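Local atomic coordinates of sugar ABC transporter substrate-binding protein, BlMnBP1 (Bifidobacterium animalis subsp. lactis ATCC 27673, PDB entry 6I5R), a protein that serves as a substrate-binding protein of a sugar ABC transporter, binding manno-oligosaccharides such as mannobiose and probably delivering them for uptake. Residues 147-152 with 282-287; 302-307 with 370-375. All blocks are in the same frame, centred on the assembly; numbering follows the deposited sequence.

Contact 1: 147-152 with 282-287. With BMA (beta-D-mannopyranose), chain B.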
ATOM      1  N   GLY A 147      -4.018   0.323  -8.505  1.00 21.10           N
ATOM      2  CA  GLY A 147      -3.437   1.569  -8.047  1.00 16.39           C
ATOM      3  C   GLY A 147      -4.267   2.102  -6.898  1.00 19.65           C
ATOM      4  O   GLY A 147      -5.495   2.163  -6.977  1.00 16.39           O
ATOM      5  N   VAL A 148      -3.599   2.443  -5.804  1.00 16.39           N
ATOM      6  CA  VAL A 148      -4.277   2.928  -4.620  1.00 16.39           C
ATOM      7  C   VAL A 148      -3.658   4.261  -4.248  1.00 17.53           C
ATOM      8  O   VAL A 148      -2.535   4.587  -4.637  1.00 16.39           O
ATOM      9  CB  VAL A 148      -4.162   1.939  -3.450  1.00 17.27           C
ATOM     10  CG1 VAL A 148      -4.965   0.675  -3.722  1.00 17.31           C
ATOM     11  CG2 VAL A 148      -2.675   1.604  -3.184  1.00 16.43           C
ATOM     12  N   THR A 149      -4.413   5.050  -3.506  1.00 16.39           N
ATOM     13  CA  THR A 149      -3.832   6.217  -2.874  1.00 19.61           C
ATOM     14  C   THR A 149      -3.843   6.003  -1.370  1.00 22.43           C
ATOM     15  O   THR A 149      -4.478   5.073  -0.860  1.00 22.01           O
ATOM     16  CB  THR A 149      -4.604   7.476  -3.221  1.00 21.40           C
ATOM     17  OG1 THR A 149      -5.989   7.216  -2.996  1.00 23.30           O
ATOM     18  CG2 THR A 149      -4.346   7.866  -4.676  1.00 23.66           C
ATOM     19  N   ALA A 150      -3.081   6.831  -0.665  1.00 19.47           N
ATOM     20  CA  ALA A 150      -3.034   6.783   0.787  1.00 21.86           C
ATOM     21  C   ALA A 150      -3.789   8.019   1.271  1.00 22.29           C
ATOM     22  O   ALA A 150      -3.502   9.141   0.845  1.00 24.06           O
ATOM     23  CB  ALA A 150      -1.593   6.714   1.300  1.00 20.92           C
ATOM     24  N   GLY A 151      -4.782   7.795   2.094  1.00 16.39           N
ATOM     25  CA  GLY A 151      -5.654   8.861   2.556  1.00 19.16           C
ATOM     26  C   GLY A 151      -6.162   8.486   3.904  1.00 22.64           C
ATOM     27  O   GLY A 151      -5.509   7.760   4.659  1.00 16.39           O
ATOM     28  N   ILE A 152      -7.332   9.005   4.254  1.00 16.39           N
ATOM     29  CA  ILE A 152      -7.939   8.657   5.529  1.00 16.39           C
ATOM     30  C   ILE A 152      -9.368   8.209   5.286  1.00 16.39           C
ATOM     31  O   ILE A 152     -10.149   8.918   4.648  1.00 16.39           O
ATOM     32  CB  ILE A 152      -7.886   9.819   6.539  1.00 16.89           C
ATOM     33  CG1 ILE A 152      -6.405  10.151   6.835  1.00 19.34           C
ATOM     34  CG2 ILE A 152      -8.645   9.435   7.803  1.00 16.39           C
ATOM     35  CD1 ILE A 152      -6.193  11.189   7.917  1.00 18.02           C
ATOM     36  N   LEU A 282      -5.652   4.757   6.306  1.00 16.39           N
ATOM     37  CA  LEU A 282      -5.528   3.565   5.471  1.00 16.39           C
ATOM     38  C   LEU A 282      -5.631   3.982   4.021  1.00 16.39           C
ATOM     39  O   LEU A 282      -6.189   5.023   3.705  1.00 16.39           O
ATOM     40  CB  LEU A 282      -6.612   2.541   5.768  1.00 18.66           C
ATOM     41  CG  LEU A 282      -6.630   1.981   7.181  1.00 16.39           C
ATOM     42  CD1 LEU A 282      -8.008   1.430   7.514  1.00 19.73           C
ATOM     43  CD2 LEU A 282      -5.579   0.918   7.307  1.00 19.69           C
ATOM     44  N   GLY A 283      -5.120   3.150   3.144  1.00 16.39           N
ATOM     45  CA  GLY A 283      -5.233   3.446   1.739  1.00 16.39           C
ATOM     46  C   GLY A 283      -6.643   3.201   1.222  1.00 16.39           C
ATOM     47  O   GLY A 283      -7.492   2.632   1.903  1.00 16.39           O
ATOM     48  N   ALA A 284      -6.857   3.636  -0.023  1.00 16.39           N
ATOM     49  CA  ALA A 284      -8.181   3.620  -0.638  1.00 16.39           C
ATOM     50  C   ALA A 284      -8.760   2.221  -0.757  1.00 16.39           C
ATOM     51  O   ALA A 284      -9.984   2.070  -0.847  1.00 16.39           O
ATOM     52  CB  ALA A 284      -8.107   4.281  -2.021  1.00 16.39           C
ATOM     53  N   TRP A 285      -7.907   1.199  -0.773  1.00 16.39           N
ATOM     54  CA  TRP A 285      -8.381  -0.180  -0.820  1.00 17.63           C
ATOM     55  C   TRP A 285      -9.299  -0.510   0.355  1.00 17.12           C
ATOM     56  O   TRP A 285     -10.097  -1.449   0.265  1.00 16.39           O
ATOM     57  CB  TRP A 285      -7.186  -1.145  -0.841  1.00 16.39           C
ATOM     58  CG  TRP A 285      -6.317  -0.916   0.321  1.00 16.39           C
ATOM     59  CD1 TRP A 285      -5.199  -0.143   0.365  1.00 16.39           C
ATOM     60  CD2 TRP A 285      -6.487  -1.453   1.639  1.00 16.39           C
ATOM     61  NE1 TRP A 285      -4.668  -0.158   1.633  1.00 16.39           N
ATOM     62  CE2 TRP A 285      -5.445  -0.943   2.432  1.00 16.39           C
ATOM     63  CE3 TRP A 285      -7.427  -2.303   2.221  1.00 21.75           C
ATOM     64  CZ2 TRP A 285      -5.312  -1.254   3.766  1.00 16.39           C
ATOM     65  CZ3 TRP A 285      -7.302  -2.604   3.561  1.00 16.39           C
ATOM     66  CH2 TRP A 285      -6.240  -2.103   4.309  1.00 16.39           C
ATOM     67  N   ALA A 286      -9.232   0.264   1.437  1.00 16.39           N
ATOM     68  CA  ALA A 286      -9.999  -0.039   2.636  1.00 17.73           C
ATOM     69  C   ALA A 286     -11.442   0.432   2.534  1.00 18.37           C
ATOM     70  O   ALA A 286     -12.307  -0.094   3.238  1.00 16.39           O
ATOM     71  CB  ALA A 286      -9.312   0.585   3.860  1.00 17.55           C
ATOM     72  N   VAL A 287     -11.719   1.374   1.635  1.00 16.39           N
ATOM     73  CA  VAL A 287     -13.068   1.937   1.557  1.00 17.56           C
ATOM     74  C   VAL A 287     -14.120   0.875   1.307  1.00 16.39           C
ATOM     75  O   VAL A 287     -15.079   0.787   2.098  1.00 16.39           O
ATOM     76  CB  VAL A 287     -13.091   3.067   0.486  1.00 17.33           C
ATOM     77  CG1 VAL A 287     -14.493   3.608   0.323  1.00 20.54           C
ATOM     78  CG2 VAL A 287     -12.148   4.177   0.884  1.00 16.87           C
TER
HETATM   79  C1  BMA B   2      -4.265  -5.900   4.071  1.00 16.39           C
HETATM   80  C2  BMA B   2      -2.727  -5.862   4.326  1.00 17.14           C
HETATM   81  C3  BMA B   2      -2.188  -4.595   3.740  1.00 18.09           C
HETATM   82  C4  BMA B   2      -2.691  -4.373   2.317  1.00 16.39           C
HETATM   83  C5  BMA B   2      -4.219  -4.423   2.264  1.00 17.65           C
HETATM   84  C6  BMA B   2      -4.738  -4.282   0.846  1.00 16.39           C
HETATM   85  O2  BMA B   2      -2.061  -6.896   3.603  1.00 16.39           O
HETATM   86  O3  BMA B   2      -0.757  -4.556   3.733  1.00 16.39           O
HETATM   87  O4  BMA B   2      -2.267  -3.100   1.908  1.00 16.39           O
HETATM   88  O5  BMA B   2      -4.631  -5.708   2.758  1.00 16.39           O
HETATM   89  O6  BMA B   2      -4.315  -5.395   0.041  1.00 16.39           O

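Contact 2: 302-307 with 370-375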
ATOM      1  N   TYR A 302     -13.833   9.131   2.194  1.00 16.39           N
ATOM      2  CA  TYR A 302     -12.396   9.004   2.013  1.00 17.12           C
ATOM      3  C   TYR A 302     -11.852  10.397   1.754  1.00 16.39           C
ATOM      4  O   TYR A 302     -12.360  11.111   0.888  1.00 16.39           O
ATOM      5  CB  TYR A 302     -12.083   8.044   0.862  1.00 16.39           C
ATOM      6  CG  TYR A 302     -10.637   7.736   0.743  1.00 16.93           C
ATOM      7  CD1 TYR A 302      -9.963   7.016   1.721  1.00 18.13           C
ATOM      8  CD2 TYR A 302      -9.951   8.126  -0.372  1.00 20.25           C
ATOM      9  CE1 TYR A 302      -8.594   6.735   1.573  1.00 16.39           C
ATOM     10  CE2 TYR A 302      -8.616   7.863  -0.516  1.00 22.17           C
ATOM     11  CZ  TYR A 302      -7.955   7.158   0.431  1.00 18.76           C
ATOM     12  OH  TYR A 302      -6.609   6.938   0.171  1.00 27.90           O
ATOM     13  N   MET A 303     -10.866  10.802   2.536  1.00 16.39           N
ATOM     14  CA  MET A 303     -10.319  12.137   2.413  1.00 18.63           C
ATOM     15  C   MET A 303      -8.819  12.090   2.234  1.00 22.60           C
ATOM     16  O   MET A 303      -8.159  11.117   2.623  1.00 16.39           O
ATOM     17  CB  MET A 303     -10.634  12.982   3.650  1.00 18.10           C
ATOM     18  CG  MET A 303     -10.149  12.367   4.939  1.00 16.47           C
ATOM     19  SD  MET A 303     -10.444  13.537   6.269  1.00 39.46           S
ATOM     20  CE  MET A 303      -8.823  14.175   6.433  1.00 23.59           C
ATOM     21  N   PRO A 304      -8.246  13.142   1.676  1.00 21.33           N
ATOM     22  CA  PRO A 304      -6.786  13.241   1.638  1.00 17.38           C
ATOM     23  C   PRO A 304      -6.223  13.308   3.047  1.00 19.44           C
ATOM     24  O   PRO A 304      -6.884  13.763   3.980  1.00 16.39           O
ATOM     25  CB  PRO A 304      -6.537  14.536   0.854  1.00 22.50           C
ATOM     26  CG  PRO A 304      -7.858  14.824   0.148  1.00 19.81           C
ATOM     27  CD  PRO A 304      -8.900  14.321   1.063  1.00 23.15           C
ATOM     28  N   PHE A 305      -4.994  12.835   3.198  1.00 16.39           N
ATOM     29  CA  PHE A 305      -4.284  13.041   4.448  1.00 16.39           C
ATOM     30  C   PHE A 305      -4.172  14.543   4.701  1.00 16.39           C
ATOM     31  O   PHE A 305      -3.936  15.312   3.767  1.00 16.39           O
ATOM     32  CB  PHE A 305      -2.878  12.408   4.416  1.00 16.39           C
ATOM     33  CG  PHE A 305      -2.206  12.348   5.791  1.00 16.58           C
ATOM     34  CD1 PHE A 305      -1.397  13.388   6.230  1.00 18.02           C
ATOM     35  CD2 PHE A 305      -2.417  11.282   6.646  1.00 17.91           C
ATOM     36  CE1 PHE A 305      -0.819  13.365   7.478  1.00 18.99           C
ATOM     37  CE2 PHE A 305      -1.836  11.257   7.901  1.00 19.36           C
ATOM     38  CZ  PHE A 305      -1.028  12.306   8.316  1.00 16.39           C
ATOM     39  N   PRO A 306      -4.318  14.988   5.932  1.00 16.39           N
ATOM     40  CA  PRO A 306      -4.390  16.440   6.201  1.00 18.18           C
ATOM     41  C   PRO A 306      -3.043  17.151   6.247  1.00 16.39           C
ATOM     42  O   PRO A 306      -2.603  17.662   7.265  1.00 16.39           O
ATOM     43  CB  PRO A 306      -5.117  16.483   7.551  1.00 19.07           C
ATOM     44  CG  PRO A 306      -4.719  15.183   8.210  1.00 19.18           C
ATOM     45  CD  PRO A 306      -4.593  14.178   7.132  1.00 16.39           C
ATOM     46  N   ILE A 307      -2.379  17.177   5.101  1.00 16.39           N
ATOM     47  CA  ILE A 307      -1.227  18.035   4.880  1.00 16.39           C
ATOM     48  C   ILE A 307      -1.488  18.844   3.623  1.00 17.69           C
ATOM     49  O   ILE A 307      -2.014  18.322   2.636  1.00 16.39           O
ATOM     50  CB  ILE A 307       0.087  17.229   4.751  1.00 18.16           C
ATOM     51  CG1 ILE A 307       0.520  16.717   6.138  1.00 16.39           C
ATOM     52  CG2 ILE A 307       1.211  18.079   4.194  1.00 16.39           C
ATOM     53  CD1 ILE A 307       1.752  15.824   6.152  1.00 16.96           C
ATOM     54  N   TYR A 370     -12.892   8.675  -5.343  1.00 20.53           N
ATOM     55  CA  TYR A 370     -12.189   9.906  -5.624  1.00 25.79           C
ATOM     56  C   TYR A 370     -13.204  10.967  -5.983  1.00 24.92           C
ATOM     57  O   TYR A 370     -13.284  11.396  -7.152  1.00 38.27           O
ATOM     58  CB  TYR A 370     -11.155   9.653  -6.691  1.00 25.95           C
ATOM     59  CG  TYR A 370     -10.129   8.669  -6.241  1.00 20.22           C
ATOM     60  CD1 TYR A 370      -9.058   9.092  -5.485  1.00 21.74           C
ATOM     61  CD2 TYR A 370     -10.234   7.325  -6.554  1.00 24.86           C
ATOM     62  CE1 TYR A 370      -8.107   8.221  -5.062  1.00 21.81           C
ATOM     63  CE2 TYR A 370      -9.257   6.415  -6.128  1.00 25.76           C
ATOM     64  CZ  TYR A 370      -8.199   6.886  -5.371  1.00 21.79           C
ATOM     65  OH  TYR A 370      -7.201   6.053  -4.888  1.00 23.28           O
ATOM     66  N   GLU A 371     -13.985  11.363  -4.917  1.00 31.68           N
ATOM     67  CA  GLU A 371     -14.800  12.554  -5.060  1.00 22.48           C
ATOM     68  C   GLU A 371     -14.548  13.658  -4.066  1.00 26.27           C
ATOM     69  O   GLU A 371     -14.879  14.838  -4.417  1.00 34.08           O
ATOM     70  CB  GLU A 371     -16.280  12.153  -5.080  1.00 29.33           C
ATOM     71  CG  GLU A 371     -16.754  11.356  -3.872  1.00 31.99           C
ATOM     72  CD  GLU A 371     -18.230  11.129  -3.851  1.00 26.26           C
ATOM     73  OE1 GLU A 371     -18.897  11.821  -4.633  1.00 40.78           O
ATOM     74  OE2 GLU A 371     -18.718  10.248  -3.080  1.00 33.28           O
ATOM     75  N   THR A 372     -13.887  13.334  -2.876  1.00 27.55           N
ATOM     76  CA  THR A 372     -13.339  14.456  -2.099  1.00 24.20           C
ATOM     77  C   THR A 372     -11.914  14.960  -2.610  1.00 25.03           C
ATOM     78  O   THR A 372     -11.154  15.687  -1.883  1.00 27.70           O
ATOM     79  CB  THR A 372     -13.226  14.123  -0.629  1.00 24.68           C
ATOM     80  OG1 THR A 372     -12.472  12.937  -0.602  1.00 33.44           O
ATOM     81  CG2 THR A 372     -14.628  13.848  -0.006  1.00 29.77           C
ATOM     82  N   PHE A 373     -11.530  14.505  -3.804  1.00 29.53           N
ATOM     83  CA  PHE A 373     -10.170  14.618  -4.310  1.00 26.24           C
ATOM     84  C   PHE A 373     -10.115  15.488  -5.560  1.00 25.59           C
ATOM     85  O   PHE A 373      -9.112  15.476  -6.284  1.00 23.78           O
ATOM     86  CB  PHE A 373      -9.634  13.215  -4.590  1.00 25.29           C
ATOM     87  CG  PHE A 373      -9.089  12.532  -3.384  1.00 25.99           C
ATOM     88  CD1 PHE A 373      -9.935  11.985  -2.436  1.00 20.51           C
ATOM     89  CD2 PHE A 373      -7.730  12.452  -3.175  1.00 21.10           C
ATOM     90  CE1 PHE A 373      -9.425  11.371  -1.322  1.00 19.56           C
ATOM     91  CE2 PHE A 373      -7.235  11.847  -2.048  1.00 21.67           C
ATOM     92  CZ  PHE A 373      -8.091  11.310  -1.132  1.00 20.46           C
ATOM     93  N   SER A 374     -11.161  16.290  -5.801  1.00 31.83           N
ATOM     94  CA  SER A 374     -11.255  17.046  -7.039  1.00 25.95           C
ATOM     95  C   SER A 374     -10.167  18.104  -7.134  1.00 24.36           C
ATOM     96  O   SER A 374      -9.679  18.388  -8.232  1.00 31.71           O
ATOM     97  CB  SER A 374     -12.643  17.681  -7.130  1.00 23.81           C
ATOM     98  OG  SER A 374     -12.834  18.632  -6.088  1.00 32.95           O
ATOM     99  N   ASP A 375      -9.776  18.688  -6.005  1.00 26.08           N
ATOM    100  CA  ASP A 375      -8.723  19.687  -5.966  1.00 24.38           C
ATOM    101  C   ASP A 375      -7.390  19.099  -5.540  1.00 24.47           C
ATOM    102  O   ASP A 375      -6.461  19.852  -5.255  1.00 23.62           O
ATOM    103  CB  ASP A 375      -9.078  20.805  -5.004  1.00 24.88           C
ATOM    104  CG  ASP A 375     -10.208  21.669  -5.499  1.00 27.73           C
ATOM    105  OD1 ASP A 375     -10.599  21.534  -6.683  1.00 36.41           O
ATOM    106  OD2 ASP A 375     -10.686  22.484  -4.677  1.00 36.25           O
TER
HETATM  107  O   HOH W   1     -14.004  10.669  -1.468  1.00 29.14           O

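Contact 1: 147-152 with 282-287
Val-148 meets Trp-285 at the rim of the indole, its CG1 close to the ring plane and 4.1 Å from Trp-285 CB. The two faces of the indole are used differently. On one, Gly-283 O and Ala-286 CB sit toward the rim, setting the ring against its own turn, a type I beta turn from Gly-283 to Ala-286; on the other lies the bound mannose, with BMA C6 over the centre and 3.4 Å from Trp-285 CD2, while BMA C5 lies above the six-membered ring, 3.7 Å from Trp-285 CH2. The first torsion (chi1 57°) puts CG between the backbone N and the carbonyl carbon. An alanine here would probably leave C5 and C6 of the sugar without their flat support, whereas Val-148 CG1 would lose only its neighbour CD1. The turn is tied to the strand by Ala-284 N, which donates to Thr-149 O at 2.9 Å (N-H...O 155°). Alongside, Ala-284 CB packs 3.7 Å from Thr-149 OG1, a hydroxyl hydrogen-bonded to Tyr-370 and Tyr-302. Gly-283 CA comes within 3.2 Å of Thr-149 O, and a CB on this residue would crowd that oxygen and the indole NE1. The arrangement exemplifies the aromatic sugar platform of carbohydrate-binding proteins: a strand paired antiparallel with 139-155 runs into a turn that presents a tryptophan to the ligand pocket.

Contact 2: 302-307 with 370-375
Phe-373 and Pro-304 approach tip to tip, and their meeting forms the tight half of this contact. Pro-304 CG sits over one face of the phenyl ring as a CH-pi contact, 3.8 Å from the centroid and 16° off the ring normal. Tyr-370 CD1, from the same loop as Phe-373, lies over the opposite face toward the rim, so the phenyl is held between the proline of 302-307 and a tyrosine of its own loop. Tyr-302 adds a third aromatic group. Its ring runs nearly parallel to that of Phe-373 (planes at 15°) but is slid aside, the centroids 5.3 Å apart, so that overlap is slight. The closest approach of the two rings is Tyr-302 CD2 to Phe-373 CE1, 3.4 Å. Even the backbone of 302-307 takes part, with Phe-373 CZ 3.4 Å from Pro-304 N.

Toward solvent the packing gives way to polar links. Thr-372, partly exposed, turns OG1 to Tyr-302 O as a donor; the modelled 2.4 Å is very short, and its exact length is doubtful. A water also donates to Tyr-302 O and accepts from Thr-372 N at 3.0 Å, bridging strand and loop. The whole illustrates how an irregular loop is fastened to the last part of a beta strand, here the one that holds Tyr-302 and Met-303: a proline-aromatic CH-pi contact on the buried side, a threonine hydroxyl and a water at the margin.

How the contacts relate
From the N terminus, the first of the four segments lies on strand 139-155, and contact 1 closes an excursion of 129 residues, nearly half of them helical, when 282-287 returns beside it. Helix 286-291 then leads to strand 300-304, from which contact 2 closes a second, shorter loop with 370-375. The two closures are in series, neither crossing nor enclosing the other, yet they share one sheet, in which strands 139-155 and 300-304 are neighbours. Ile-152 N lies 2.8 Å from Met-303 O, a probable hydrogen bond, and the hydroxyls of Thr-149 and Tyr-370 link contact 1 to the late loop. The sugar-facing turn and the more distant loop are thus joined through the same central strand.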